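PDB 3WMR: proline iminopeptidase from Streptomyces halstedii, which is an alpha/beta-hydrolase-fold amidohydrolase that acts on polyketide substrates and probably also releases N-terminal proline from peptides. Local coordinates for residues D80-G85 with V100-D105; T67-A72 with E305-Y310; A197-H202 with V207-D212; A271-F276 with V283-L288. All coordinates share one frame; numbering follows the deposited sequence.

Interaction 1 of 4, residues D80-G85 with V100-D105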
loop_
_atom_site.group_PDB
_atom_site.type_symbol
_atom_site.label_atom_id
_atom_site.label_comp_id
_atom_site.label_asym_id
_atom_site.label_seq_id
_atom_site.Cartn_x
_atom_site.Cartn_y
_atom_site.Cartn_z
ATOM N N ASP A 80 3.289 10.599 -3.660
ATOM C CA ASP A 80 2.916 9.840 -4.845
ATOM C C ASP A 80 4.170 9.288 -5.456
ATOM O O ASP A 80 5.080 10.031 -5.794
ATOM C CB ASP A 80 2.244 10.720 -5.891
ATOM C CG ASP A 80 0.863 11.158 -5.489
ATOM O OD1 ASP A 80 0.233 10.519 -4.618
ATOM O OD2 ASP A 80 0.417 12.156 -6.064
ATOM N N GLN A 81 4.217 7.976 -5.589
ATOM C CA GLN A 81 5.316 7.300 -6.254
ATOM C C GLN A 81 5.401 7.660 -7.743
ATOM O O GLN A 81 4.425 8.086 -8.357
ATOM C CB GLN A 81 5.191 5.790 -6.027
ATOM C CG GLN A 81 5.401 5.436 -4.561
ATOM C CD GLN A 81 4.821 4.095 -4.157
ATOM O OE1 GLN A 81 4.943 3.106 -4.879
ATOM N NE2 GLN A 81 4.234 4.048 -2.962
ATOM N N LEU A 82 6.587 7.502 -8.313
ATOM C CA LEU A 82 6.823 7.902 -9.703
ATOM C C LEU A 82 5.887 7.156 -10.630
ATOM O O LEU A 82 5.723 5.951 -10.501
ATOM C CB LEU A 82 8.262 7.611 -10.115
ATOM C CG LEU A 82 8.681 8.079 -11.514
ATOM C CD1 LEU A 82 8.760 9.600 -11.566
ATOM C CD2 LEU A 82 10.013 7.461 -11.918
ATOM N N GLY A 83 5.298 7.885 -11.573
ATOM C CA GLY A 83 4.436 7.300 -12.593
ATOM C C GLY A 83 2.982 7.706 -12.454
ATOM O O GLY A 83 2.212 7.583 -13.414
ATOM N N ASN A 84 2.583 8.180 -11.277
ATOM C CA ASN A 84 1.192 8.611 -11.085
ATOM C C ASN A 84 1.031 9.761 -10.096
ATOM O O ASN A 84 1.982 10.155 -9.426
ATOM C CB ASN A 84 0.306 7.424 -10.659
ATOM C CG ASN A 84 -1.090 7.488 -11.264
ATOM O OD1 ASN A 84 -1.380 8.353 -12.087
ATOM N ND2 ASN A 84 -1.952 6.569 -10.864
ATOM N N GLY A 85 -0.181 10.305 -10.024
ATOM C CA GLY A 85 -0.465 11.431 -9.147
ATOM C C GLY A 85 0.367 12.654 -9.500
ATOM O O GLY A 85 0.551 12.975 -10.681
ATOM N N VAL A 100 10.996 -2.726 -8.876
ATOM C CA VAL A 100 11.070 -2.508 -7.449
ATOM C C VAL A 100 12.268 -1.600 -7.110
ATOM O O VAL A 100 12.164 -0.731 -6.253
ATOM C CB VAL A 100 11.179 -3.850 -6.685
ATOM C CG1 VAL A 100 11.257 -3.613 -5.181
ATOM C CG2 VAL A 100 10.014 -4.765 -7.046
ATOM N N GLN A 101 13.408 -1.803 -7.778
ATOM C CA GLN A 101 14.602 -0.989 -7.516
ATOM C C GLN A 101 14.328 0.492 -7.738
ATOM O O GLN A 101 14.772 1.338 -6.969
ATOM C CB GLN A 101 15.779 -1.423 -8.402
ATOM C CG GLN A 101 17.063 -0.655 -8.090
ATOM C CD GLN A 101 17.549 -0.867 -6.659
ATOM O OE1 GLN A 101 17.810 0.095 -5.915
ATOM N NE2 GLN A 101 17.689 -2.139 -6.265
ATOM N N LEU A 102 13.591 0.802 -8.796
ATOM C CA LEU A 102 13.197 2.171 -9.085
ATOM C C LEU A 102 12.530 2.827 -7.874
ATOM O O LEU A 102 12.898 3.939 -7.471
ATOM C CB LEU A 102 12.227 2.193 -10.259
ATOM C CG LEU A 102 11.741 3.568 -10.721
ATOM C CD1 LEU A 102 12.899 4.326 -11.353
ATOM C CD2 LEU A 102 10.579 3.416 -11.691
ATOM N N PHE A 103 11.544 2.137 -7.308
ATOM C CA PHE A 103 10.754 2.703 -6.224
ATOM C C PHE A 103 11.502 2.723 -4.911
ATOM O O PHE A 103 11.244 3.601 -4.088
ATOM C CB PHE A 103 9.407 1.979 -6.095
ATOM C CG PHE A 103 8.511 2.224 -7.260
ATOM C CD1 PHE A 103 7.924 3.460 -7.432
ATOM C CD2 PHE A 103 8.318 1.254 -8.230
ATOM C CE1 PHE A 103 7.126 3.722 -8.526
ATOM C CE2 PHE A 103 7.509 1.510 -9.323
ATOM C CZ PHE A 103 6.917 2.749 -9.474
ATOM N N GLU A 104 12.410 1.768 -4.698
ATOM C CA GLU A 104 13.329 1.822 -3.545
ATOM C C GLU A 104 14.214 3.058 -3.613
ATOM O O GLU A 104 14.450 3.721 -2.611
ATOM C CB GLU A 104 14.280 0.630 -3.525
ATOM C CG GLU A 104 13.664 -0.710 -3.202
ATOM C CD GLU A 104 14.736 -1.784 -3.196
ATOM O OE1 GLU A 104 15.622 -1.719 -2.326
ATOM O OE2 GLU A 104 14.701 -2.679 -4.062
ATOM N N ASP A 105 14.739 3.316 -4.813
ATOM C CA ASP A 105 15.632 4.441 -5.053
ATOM C C ASP A 105 14.888 5.748 -4.857
ATOM O O ASP A 105 15.453 6.690 -4.322
ATOM C CB ASP A 105 16.207 4.395 -6.476
ATOM C CG ASP A 105 17.261 3.317 -6.660
ATOM O OD1 ASP A 105 17.847 2.861 -5.660
ATOM O OD2 ASP A 105 17.514 2.927 -7.826
#
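The carbonyl oxygen of Leu82 rests at the rim of the Phe103 ring, near its plane, with Leu82 O 3.3 Å from Phe103 CE1 and 3.6 Å from Phe103 CZ. An oxygen at this edge meets the weakly positive ring hydrogens rather than the electron-rich face. The same ring takes Gln81 at an oblique approach, with Gln81 CB 3.8 Å from Phe103 CE1. With CG beside the backbone N (chi1 -67°), Gln81 runs at roughly a right angle to the phenylalanine, its amide plane 66° from the ring. The amide is fixed at both ends, OE1 accepting from Trp127 and NE2 donating to the carbonyl of His53. Leu82 instead has CG anti to the backbone N (chi1 -175°), and its CD2 meets CD2 of Leu102 at 4.1 Å; the same Leu102 methyl also lies over one face of the Phe103 ring, offset toward its rim.

Gln81 to Asn84 form a type II turn within the DQxGxGxS sequence known from prolyl iminopeptidases. Gly83 suits its third position, where a CB would jam against the carbonyl oxygen of Leu82. The Leu82 N-H goes to Glu106, on the helix that carries Phe103, while Leu131, Val226 and Met230 pack round the aromatic ring. Gln81 lies about 9 Å, side chain to side chain, from Ser126, the predicted nucleophile. Ring edge and methyls thus cover the turn on one side, while the Gln81 amide is satisfied by His53 and by Trp127, the residue after that serine.

Interaction 2 of 4, residues T67-A72 with E305-Y310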
loop_
_atom_site.group_PDB
_atom_site.type_symbol
_atom_site.label_atom_id
_atom_site.label_comp_id
_atom_site.label_asym_id
_atom_site.label_seq_id
_atom_site.Cartn_x
_atom_site.Cartn_y
_atom_site.Cartn_z
ATOM N N THR A 67 -3.733 11.579 8.372
ATOM C CA THR A 67 -3.402 12.872 8.991
ATOM C C THR A 67 -3.910 12.948 10.435
ATOM O O THR A 67 -3.465 13.793 11.188
ATOM C CB THR A 67 -3.987 14.064 8.213
ATOM O OG1 THR A 67 -5.397 13.893 8.089
ATOM C CG2 THR A 67 -3.361 14.178 6.814
ATOM N N SER A 68 -4.834 12.072 10.823
ATOM C CA SER A 68 -5.275 12.008 12.214
ATOM C C SER A 68 -4.113 11.808 13.179
ATOM O O SER A 68 -4.126 12.328 14.283
ATOM C CB SER A 68 -6.306 10.894 12.412
ATOM O OG SER A 68 -5.719 9.601 12.283
ATOM N N LEU A 69 -3.096 11.050 12.776
ATOM C CA LEU A 69 -1.948 10.832 13.649
ATOM C C LEU A 69 -1.248 12.109 14.134
ATOM O O LEU A 69 -0.658 12.102 15.220
ATOM C CB LEU A 69 -0.916 9.895 12.975
ATOM C CG LEU A 69 -1.469 8.576 12.428
ATOM C CD1 LEU A 69 -0.363 7.837 11.686
ATOM C CD2 LEU A 69 -2.053 7.703 13.521
ATOM N N THR A 70 -1.322 13.199 13.355
ATOM C CA THR A 70 -0.728 14.482 13.770
ATOM C C THR A 70 -1.424 15.040 15.020
ATOM O O THR A 70 -0.861 15.852 15.737
ATOM C CB THR A 70 -0.743 15.547 12.652
ATOM O OG1 THR A 70 -2.102 15.862 12.299
ATOM C CG2 THR A 70 0.011 15.057 11.424
ATOM N N GLU A 71 -2.622 14.556 15.297
ATOM C CA GLU A 71 -3.377 14.947 16.489
ATOM C C GLU A 71 -2.603 14.562 17.760
ATOM O O GLU A 71 -2.708 15.240 18.789
ATOM C CB GLU A 71 -4.739 14.263 16.442
ATOM C CG GLU A 71 -5.753 14.657 17.495
ATOM C CD GLU A 71 -6.806 13.577 17.667
ATOM O OE1 GLU A 71 -7.379 13.131 16.644
ATOM O OE2 GLU A 71 -7.038 13.159 18.824
ATOM N N ALA A 72 -1.803 13.496 17.663
ATOM C CA ALA A 72 -0.997 13.002 18.785
ATOM C C ALA A 72 0.483 13.349 18.641
ATOM O O ALA A 72 1.332 12.750 19.308
ATOM C CB ALA A 72 -1.178 11.490 18.932
ATOM N N GLU A 305 -6.258 4.392 17.031
ATOM C CA GLU A 305 -5.830 3.876 18.334
ATOM C C GLU A 305 -4.707 2.838 18.208
ATOM O O GLU A 305 -3.745 2.852 18.975
ATOM C CB GLU A 305 -7.002 3.242 19.090
ATOM C CG GLU A 305 -8.025 4.229 19.638
ATOM C CD GLU A 305 -9.280 3.553 20.189
ATOM O OE1 GLU A 305 -9.400 2.305 20.096
ATOM O OE2 GLU A 305 -10.160 4.279 20.714
ATOM N N VAL A 306 -4.839 1.931 17.246
ATOM C CA VAL A 306 -3.859 0.857 17.086
ATOM C C VAL A 306 -2.520 1.443 16.661
ATOM O O VAL A 306 -1.497 1.136 17.249
ATOM C CB VAL A 306 -4.341 -0.212 16.094
ATOM C CG1 VAL A 306 -3.203 -1.169 15.723
ATOM C CG2 VAL A 306 -5.493 -0.993 16.697
ATOM N N MET A 307 -2.554 2.337 15.680
ATOM C CA MET A 307 -1.364 3.018 15.213
ATOM C C MET A 307 -0.672 3.815 16.311
ATOM O O MET A 307 0.527 3.661 16.534
ATOM C CB MET A 307 -1.699 3.918 14.027
ATOM C CG MET A 307 -1.883 3.166 12.716
ATOM S SD MET A 307 -0.378 2.307 12.183
ATOM C CE MET A 307 0.730 3.681 11.928
ATOM N N ILE A 308 -1.424 4.653 17.019
ATOM C CA ILE A 308 -0.827 5.460 18.081
ATOM C C ILE A 308 -0.169 4.593 19.160
ATOM O O ILE A 308 0.934 4.909 19.627
ATOM C CB ILE A 308 -1.864 6.406 18.726
ATOM C CG1 ILE A 308 -2.323 7.448 17.711
ATOM C CG2 ILE A 308 -1.283 7.092 19.958
ATOM C CD1 ILE A 308 -1.219 8.302 17.131
ATOM N N ASP A 309 -0.845 3.507 19.544
ATOM C CA ASP A 309 -0.318 2.544 20.520
ATOM C C ASP A 309 1.033 1.955 20.064
ATOM O O ASP A 309 1.999 1.900 20.831
ATOM C CB ASP A 309 -1.349 1.437 20.741
ATOM C CG ASP A 309 -0.984 0.511 21.884
ATOM O OD1 ASP A 309 -1.423 0.786 23.025
ATOM O OD2 ASP A 309 -0.260 -0.489 21.644
ATOM N N TYR A 310 1.099 1.540 18.802
ATOM C CA TYR A 310 2.346 1.033 18.230
ATOM C C TYR A 310 3.392 2.156 18.175
ATOM O O TYR A 310 4.540 1.979 18.614
ATOM C CB TYR A 310 2.107 0.457 16.820
ATOM C CG TYR A 310 3.389 0.276 16.043
ATOM C CD1 TYR A 310 4.220 -0.818 16.288
ATOM C CD2 TYR A 310 3.808 1.225 15.120
ATOM C CE1 TYR A 310 5.421 -0.977 15.617
ATOM C CE2 TYR A 310 5.006 1.076 14.446
ATOM C CZ TYR A 310 5.816 -0.029 14.697
ATOM O OH TYR A 310 7.015 -0.187 14.013
#
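Leu69 and Ile308 lie alongside one another and run in opposite directions, so that each methyl end passes the other: Leu69 CD2 is 3.8 Å from Ile308 CD1. The isoleucine has CG1 beside the backbone N (chi1 -66°), which carries CD1 out from the helix toward residues 67-72. There it is received by two groups at once, for Ala72 CB stands 3.7 Å from Ile308 CD1. Alanine's single methyl, directed at the helix, fits against the end of the isoleucine. Met307 meets Leu69 at a slant and near its base rather than with its end, Met307 CB lying 3.8 Å from Leu69 CD2. The methionine chain is bent at both chi2 and chi3, and its side chain also packs on Met259, while Leu69 also touches Val76, so both residues carry the contact inward to the sheet.

Here helix 300-312, near the C-terminus of this alpha/beta hydrolase, packs against the connection between strands 49-52 and 76-80. The backbone of 67-72 is compact because its N-H groups bond three residues back. Thr67 O takes two donors from Thr70: OG1 at 2.7 Å, coming nearly along the C=O axis, and the backbone N at 3.1 Å. Threonine thus ties its own hydroxyl into the turn while pointing away from the helix. Beside the apolar patch, Ser68 OG is hydrogen-bonded to His304, a polar link to the same helix.

No hydrogen bond joins the two six-residue segments themselves; their fit rests on methyl and methylene shape, so dispersion and exclusion of water, rather than directed bonds, hold this partly buried seam.

Interaction 3 of 4, residues A197-H202 with V207-D212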
loop_
_atom_site.group_PDB
_atom_site.type_symbol
_atom_site.label_atom_id
_atom_site.label_comp_id
_atom_site.label_asym_id
_atom_site.label_seq_id
_atom_site.Cartn_x
_atom_site.Cartn_y
_atom_site.Cartn_z
ATOM N N ALA A 197 -18.627 -7.209 -6.529
ATOM C CA ALA A 197 -18.965 -8.223 -5.554
ATOM C C ALA A 197 -17.726 -8.647 -4.730
ATOM O O ALA A 197 -17.864 -8.989 -3.563
ATOM C CB ALA A 197 -19.607 -9.428 -6.233
ATOM N N PHE A 198 -16.524 -8.622 -5.321
ATOM C CA PHE A 198 -15.293 -8.957 -4.562
ATOM C C PHE A 198 -14.861 -7.752 -3.736
ATOM O O PHE A 198 -14.588 -7.885 -2.554
ATOM C CB PHE A 198 -14.147 -9.415 -5.499
ATOM C CG PHE A 198 -12.864 -9.798 -4.783
ATOM C CD1 PHE A 198 -11.948 -8.828 -4.373
ATOM C CD2 PHE A 198 -12.549 -11.138 -4.567
ATOM C CE1 PHE A 198 -10.763 -9.191 -3.741
ATOM C CE2 PHE A 198 -11.370 -11.502 -3.935
ATOM C CZ PHE A 198 -10.474 -10.533 -3.536
ATOM N N TYR A 199 -14.822 -6.573 -4.353
ATOM C CA TYR A 199 -14.316 -5.380 -3.675
ATOM C C TYR A 199 -15.184 -5.060 -2.460
ATOM O O TYR A 199 -14.663 -4.753 -1.387
ATOM C CB TYR A 199 -14.233 -4.165 -4.617
ATOM C CG TYR A 199 -12.943 -4.051 -5.453
ATOM C CD1 TYR A 199 -12.447 -5.133 -6.165
ATOM C CD2 TYR A 199 -12.272 -2.840 -5.562
ATOM C CE1 TYR A 199 -11.272 -5.023 -6.928
ATOM C CE2 TYR A 199 -11.122 -2.705 -6.338
ATOM C CZ TYR A 199 -10.627 -3.799 -7.014
ATOM O OH TYR A 199 -9.500 -3.643 -7.774
ATOM N N ASP A 200 -16.502 -5.162 -2.627
ATOM C CA ASP A 200 -17.438 -4.873 -1.540
ATOM C C ASP A 200 -17.212 -5.780 -0.332
ATOM O O ASP A 200 -17.598 -5.420 0.764
ATOM C CB ASP A 200 -18.902 -5.005 -1.995
ATOM C CG ASP A 200 -19.280 -4.027 -3.098
ATOM O OD1 ASP A 200 -18.560 -3.038 -3.333
ATOM O OD2 ASP A 200 -20.329 -4.242 -3.744
ATOM N N ARG A 201 -16.583 -6.948 -0.508
ATOM C CA ARG A 201 -16.319 -7.815 0.645
ATOM C C ARG A 201 -14.937 -7.609 1.234
ATOM O O ARG A 201 -14.765 -7.608 2.469
ATOM C CB ARG A 201 -16.445 -9.288 0.277
ATOM C CG ARG A 201 -17.843 -9.726 -0.103
ATOM C CD ARG A 201 -17.846 -11.216 -0.391
ATOM N NE ARG A 201 -19.149 -11.709 -0.844
ATOM C CZ ARG A 201 -19.422 -12.987 -1.062
ATOM N NH1 ARG A 201 -18.491 -13.918 -0.878
ATOM N NH2 ARG A 201 -20.624 -13.341 -1.486
ATOM N N HIS A 202 -13.947 -7.490 0.343
ATOM C CA HIS A 202 -12.541 -7.620 0.720
ATOM C C HIS A 202 -11.649 -6.405 0.433
ATOM O O HIS A 202 -10.495 -6.396 0.872
ATOM C CB HIS A 202 -11.936 -8.856 0.037
ATOM C CG HIS A 202 -12.733 -10.104 0.233
ATOM N ND1 HIS A 202 -13.424 -10.711 -0.795
ATOM C CD2 HIS A 202 -12.960 -10.861 1.330
ATOM C CE1 HIS A 202 -14.049 -11.778 -0.337
ATOM N NE2 HIS A 202 -13.784 -11.893 0.950
ATOM N N VAL A 207 -19.690 1.633 0.851
ATOM C CA VAL A 207 -20.281 2.001 -0.434
ATOM C C VAL A 207 -21.474 2.931 -0.139
ATOM O O VAL A 207 -22.253 2.621 0.755
ATOM C CB VAL A 207 -20.784 0.748 -1.178
ATOM C CG1 VAL A 207 -21.513 1.120 -2.463
ATOM C CG2 VAL A 207 -19.617 -0.201 -1.464
ATOM N N PRO A 208 -21.600 4.081 -0.846
ATOM C CA PRO A 208 -20.685 4.626 -1.847
ATOM C C PRO A 208 -19.252 4.692 -1.313
ATOM O O PRO A 208 -19.044 4.802 -0.106
ATOM C CB PRO A 208 -21.226 6.038 -2.086
ATOM C CG PRO A 208 -22.684 5.947 -1.764
ATOM C CD PRO A 208 -22.749 4.988 -0.608
ATOM N N TRP A 209 -18.272 4.603 -2.194
ATOM C CA TRP A 209 -16.881 4.668 -1.758
ATOM C C TRP A 209 -16.575 6.022 -1.081
ATOM O O TRP A 209 -17.101 7.067 -1.520
ATOM C CB TRP A 209 -15.944 4.442 -2.947
ATOM C CG TRP A 209 -15.892 3.013 -3.438
ATOM C CD1 TRP A 209 -16.261 1.899 -2.752
ATOM C CD2 TRP A 209 -15.389 2.559 -4.699
ATOM N NE1 TRP A 209 -16.053 0.785 -3.510
ATOM C CE2 TRP A 209 -15.503 1.155 -4.708
ATOM C CE3 TRP A 209 -14.857 3.204 -5.826
ATOM C CZ2 TRP A 209 -15.101 0.374 -5.791
ATOM C CZ3 TRP A 209 -14.461 2.426 -6.910
ATOM C CH2 TRP A 209 -14.594 1.019 -6.884
ATOM N N PRO A 210 -15.739 6.009 -0.009
ATOM C CA PRO A 210 -15.174 7.238 0.540
ATOM C C PRO A 210 -14.503 8.049 -0.568
ATOM O O PRO A 210 -13.909 7.470 -1.471
ATOM C CB PRO A 210 -14.127 6.726 1.538
ATOM C CG PRO A 210 -14.641 5.399 1.972
ATOM C CD PRO A 210 -15.326 4.822 0.768
ATOM N N ARG A 211 -14.616 9.372 -0.516
ATOM C CA ARG A 211 -14.012 10.227 -1.548
ATOM C C ARG A 211 -12.511 9.954 -1.728
ATOM O O ARG A 211 -11.986 9.924 -2.856
ATOM C CB ARG A 211 -14.196 11.698 -1.194
ATOM C CG ARG A 211 -13.780 12.648 -2.311
ATOM C CD ARG A 211 -13.068 13.868 -1.754
ATOM N NE ARG A 211 -11.725 13.527 -1.314
ATOM C CZ ARG A 211 -10.613 13.653 -2.039
ATOM N NH1 ARG A 211 -10.650 14.136 -3.278
ATOM N NH2 ARG A 211 -9.445 13.288 -1.507
ATOM N N ASP A 212 -11.816 9.799 -0.607
ATOM C CA ASP A 212 -10.393 9.516 -0.654
ATOM C C ASP A 212 -10.107 8.226 -1.427
ATOM O O ASP A 212 -9.137 8.167 -2.182
ATOM C CB ASP A 212 -9.810 9.458 0.769
ATOM C CG ASP A 212 -9.777 10.822 1.442
ATOM O OD1 ASP A 212 -9.827 11.848 0.730
ATOM O OD2 ASP A 212 -9.696 10.867 2.684
HETATM O O HOH W 1 -15.987 -1.880 -2.678
#
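Asp200 and Val207 meet at about a right angle, with Asp200 OD1 3.6 Å from the methyl Val207 CG2. Next to them the rings of Tyr199 and Trp209 come together obliquely, Tyr199 CD2 lying 4.3 Å from Trp209 CZ2. A water joins the two pairs: it donates to Asp200 OD1 at 2.9 Å and accepts from Trp209 NE1 at 2.8 Å, lying in the indole plane at the ring's edge. The carboxylate reaches this water with CG beside its backbone N (chi1 -62°), and tryptophan suits the opposite end because its single N-H donates while its carbons pack.

These residues belong to the helical cap inserted between strands 143-149 and 258-263 of the alpha/beta hydrolase core, at the turn from helix 189-202 to helix 211-222. The cis peptide before Pro208 bends the linker, and Pro210 takes the N-cap position of the second helix.

Further out, Arg196 forms a salt bridge with Asp200 OD1, so the same oxygen serves both guanidinium and water; the Arg196 side chain also packs on Val207 and Trp209. Phe213 meets the indole edge-to-face, and Phe217 adds another ring. Tyr199 is held at its far end by a hydrogen bond between OH and Glu235 N.

Interaction 4 of 4, residues A271-F276 with V283-L288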
loop_
_atom_site.group_PDB
_atom_site.type_symbol
_atom_site.label_atom_id
_atom_site.label_comp_id
_atom_site.label_asym_id
_atom_site.label_seq_id
_atom_site.Cartn_x
_atom_site.Cartn_y
_atom_site.Cartn_z
ATOM N N ALA A 271 -3.377 -15.938 5.789
ATOM C CA ALA A 271 -2.393 -16.734 5.046
ATOM C C ALA A 271 -1.349 -15.901 4.285
ATOM O O ALA A 271 -0.186 -16.306 4.175
ATOM C CB ALA A 271 -3.098 -17.688 4.086
ATOM N N THR A 272 -1.755 -14.761 3.743
ATOM C CA THR A 272 -0.829 -13.931 2.935
ATOM C C THR A 272 0.207 -13.245 3.812
ATOM O O THR A 272 1.319 -13.006 3.374
ATOM C CB THR A 272 -1.533 -12.827 2.108
ATOM O OG1 THR A 272 -2.169 -11.887 2.980
ATOM C CG2 THR A 272 -2.549 -13.410 1.148
ATOM N N VAL A 273 -0.162 -12.943 5.060
ATOM C CA VAL A 273 0.747 -12.261 5.980
ATOM C C VAL A 273 1.511 -13.207 6.918
ATOM O O VAL A 273 2.367 -12.768 7.665
ATOM C CB VAL A 273 0.019 -11.183 6.814
ATOM C CG1 VAL A 273 -0.664 -10.178 5.907
ATOM C CG2 VAL A 273 -0.976 -11.792 7.788
ATOM N N LYS A 274 1.228 -14.502 6.862
ATOM C CA LYS A 274 1.862 -15.464 7.765
ATOM C C LYS A 274 3.397 -15.465 7.705
ATOM O O LYS A 274 4.047 -15.556 8.752
ATOM C CB LYS A 274 1.311 -16.881 7.528
ATOM C CG LYS A 274 1.613 -17.854 8.659
ATOM C CD LYS A 274 0.583 -18.982 8.690
ATOM C CE LYS A 274 0.816 -19.944 9.846
ATOM N NZ LYS A 274 2.204 -20.488 9.841
ATOM N N PRO A 275 3.985 -15.346 6.497
ATOM C CA PRO A 275 5.436 -15.256 6.475
ATOM C C PRO A 275 6.011 -14.071 7.289
ATOM O O PRO A 275 7.095 -14.210 7.826
ATOM C CB PRO A 275 5.751 -15.123 4.981
ATOM C CG PRO A 275 4.606 -15.779 4.302
ATOM C CD PRO A 275 3.427 -15.356 5.130
ATOM N N PHE A 276 5.303 -12.926 7.389
ATOM C CA PHE A 276 5.789 -11.827 8.246
ATOM C C PHE A 276 5.855 -12.301 9.695
ATOM O O PHE A 276 6.842 -12.076 10.395
ATOM C CB PHE A 276 4.898 -10.587 8.187
ATOM C CG PHE A 276 4.934 -9.855 6.883
ATOM C CD1 PHE A 276 6.031 -9.097 6.531
ATOM C CD2 PHE A 276 3.828 -9.854 6.048
ATOM C CE1 PHE A 276 6.055 -8.405 5.338
ATOM C CE2 PHE A 276 3.842 -9.162 4.851
ATOM C CZ PHE A 276 4.949 -8.425 4.499
ATOM N N VAL A 283 7.916 -8.785 15.751
ATOM C CA VAL A 283 6.699 -8.539 14.985
ATOM C C VAL A 283 5.427 -8.741 15.782
ATOM O O VAL A 283 5.291 -9.704 16.540
ATOM C CB VAL A 283 6.654 -9.404 13.707
ATOM C CG1 VAL A 283 6.594 -10.904 14.042
ATOM C CG2 VAL A 283 5.489 -8.980 12.804
ATOM N N ARG A 284 4.489 -7.822 15.595
ATOM C CA ARG A 284 3.212 -7.887 16.293
ATOM C C ARG A 284 2.065 -7.870 15.285
ATOM O O ARG A 284 2.216 -7.360 14.183
ATOM C CB ARG A 284 3.116 -6.769 17.331
ATOM C CG ARG A 284 3.003 -5.372 16.775
ATOM C CD ARG A 284 3.206 -4.324 17.869
ATOM N NE ARG A 284 4.623 -4.136 18.200
ATOM C CZ ARG A 284 5.090 -3.158 18.982
ATOM N NH1 ARG A 284 4.264 -2.268 19.533
ATOM N NH2 ARG A 284 6.392 -3.080 19.227
ATOM N N TYR A 285 0.939 -8.461 15.684
ATOM C CA TYR A 285 -0.177 -8.790 14.809
ATOM C C TYR A 285 -1.486 -8.140 15.278
ATOM O O TYR A 285 -1.902 -8.310 16.438
ATOM C CB TYR A 285 -0.328 -10.314 14.819
ATOM C CG TYR A 285 -1.289 -10.912 13.808
ATOM C CD1 TYR A 285 -1.324 -10.461 12.489
ATOM C CD2 TYR A 285 -2.121 -11.972 14.163
ATOM C CE1 TYR A 285 -2.191 -11.023 11.565
ATOM C CE2 TYR A 285 -2.982 -12.551 13.244
ATOM C CZ TYR A 285 -3.006 -12.069 11.939
ATOM O OH TYR A 285 -3.846 -12.621 11.015
ATOM N N GLU A 286 -2.139 -7.405 14.384
ATOM C CA GLU A 286 -3.400 -6.749 14.710
ATOM C C GLU A 286 -4.399 -6.999 13.600
ATOM O O GLU A 286 -4.069 -6.811 12.427
ATOM C CB GLU A 286 -3.191 -5.237 14.851
ATOM C CG GLU A 286 -2.331 -4.828 16.023
ATOM C CD GLU A 286 -3.026 -4.993 17.369
ATOM O OE1 GLU A 286 -4.241 -5.288 17.420
ATOM O OE2 GLU A 286 -2.330 -4.811 18.384
ATOM N N VAL A 287 -5.610 -7.411 13.977
ATOM C CA VAL A 287 -6.703 -7.632 13.034
ATOM C C VAL A 287 -7.858 -6.717 13.407
ATOM O O VAL A 287 -8.316 -6.723 14.541
ATOM C CB VAL A 287 -7.178 -9.094 13.051
ATOM C CG1 VAL A 287 -8.256 -9.327 12.000
ATOM C CG2 VAL A 287 -6.005 -10.043 12.811
ATOM N N LEU A 288 -8.292 -5.896 12.466
ATOM C CA LEU A 288 -9.419 -5.023 12.690
ATOM C C LEU A 288 -10.665 -5.749 12.188
ATOM O O LEU A 288 -10.854 -5.989 10.986
ATOM C CB LEU A 288 -9.192 -3.666 12.042
ATOM C CG LEU A 288 -8.235 -2.802 12.883
ATOM C CD1 LEU A 288 -6.813 -3.351 12.857
ATOM C CD2 LEU A 288 -8.242 -1.350 12.430
#
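Tyr285 brings its ring obliquely against Val273, with Tyr285 CE1 4.0 Å from Val273 CG2; the two side chains run at about a right angle. The other flat group, Phe276, leads away from strand 283-288 and packs on Val260 of strand 258-263 and on Leu251. Both segments belong to one beta-alpha-beta unit, strand 258-263, helix 270-279 and strand 283-288, at the edge of the central sheet. Ile262 of the first strand touches both Val273 and Tyr285, so helix and strands share one apolar layer.

The tyrosine reaches the helix because its CG is anti to the backbone N (chi1 -171°), although its CB does not point there. Branched valines suit both sides, offering methyls close to the backbone. Pro275 has no N-H to give to the preceding turn, and the helix is kinked there; Phe276 N makes a weak bond to Val273 O. On the outer side Lys274 pairs with Asp278. Val273 stands about 7 Å, side chain to side chain, from Asp266, a predicted active-site residue.

Nearer the start of the strand, Val283 has CG1 between its backbone N and carbonyl carbon (chi1 64°), placing that methyl 3.8 Å from Phe276 O, with Val283 CG2 4.1 Å from the same oxygen.

Interaction 1 is the buried one, with an aromatic ring set against a turn near the predicted nucleophile; the other three are only partly buried. Interactions 1, 2 and 4 belong to the sheet-and-helix core, whereas interaction 3 lies in the helical cap and is the one of the four whose segments are bridged by a water. Interactions 2 and 4 touch: helix 300-312 packs on strand 283-288 through Val306 with Glu286 and Tyr310 with Arg284. Interaction 2 joins parts of the chain far apart in sequence, while interactions 3 and 4 close short connections. None has a direct hydrogen bond between its segments; apolar packing dominates interactions 1, 2 and 4, while interaction 3 mixes it with a water bridge and a nearby salt bridge.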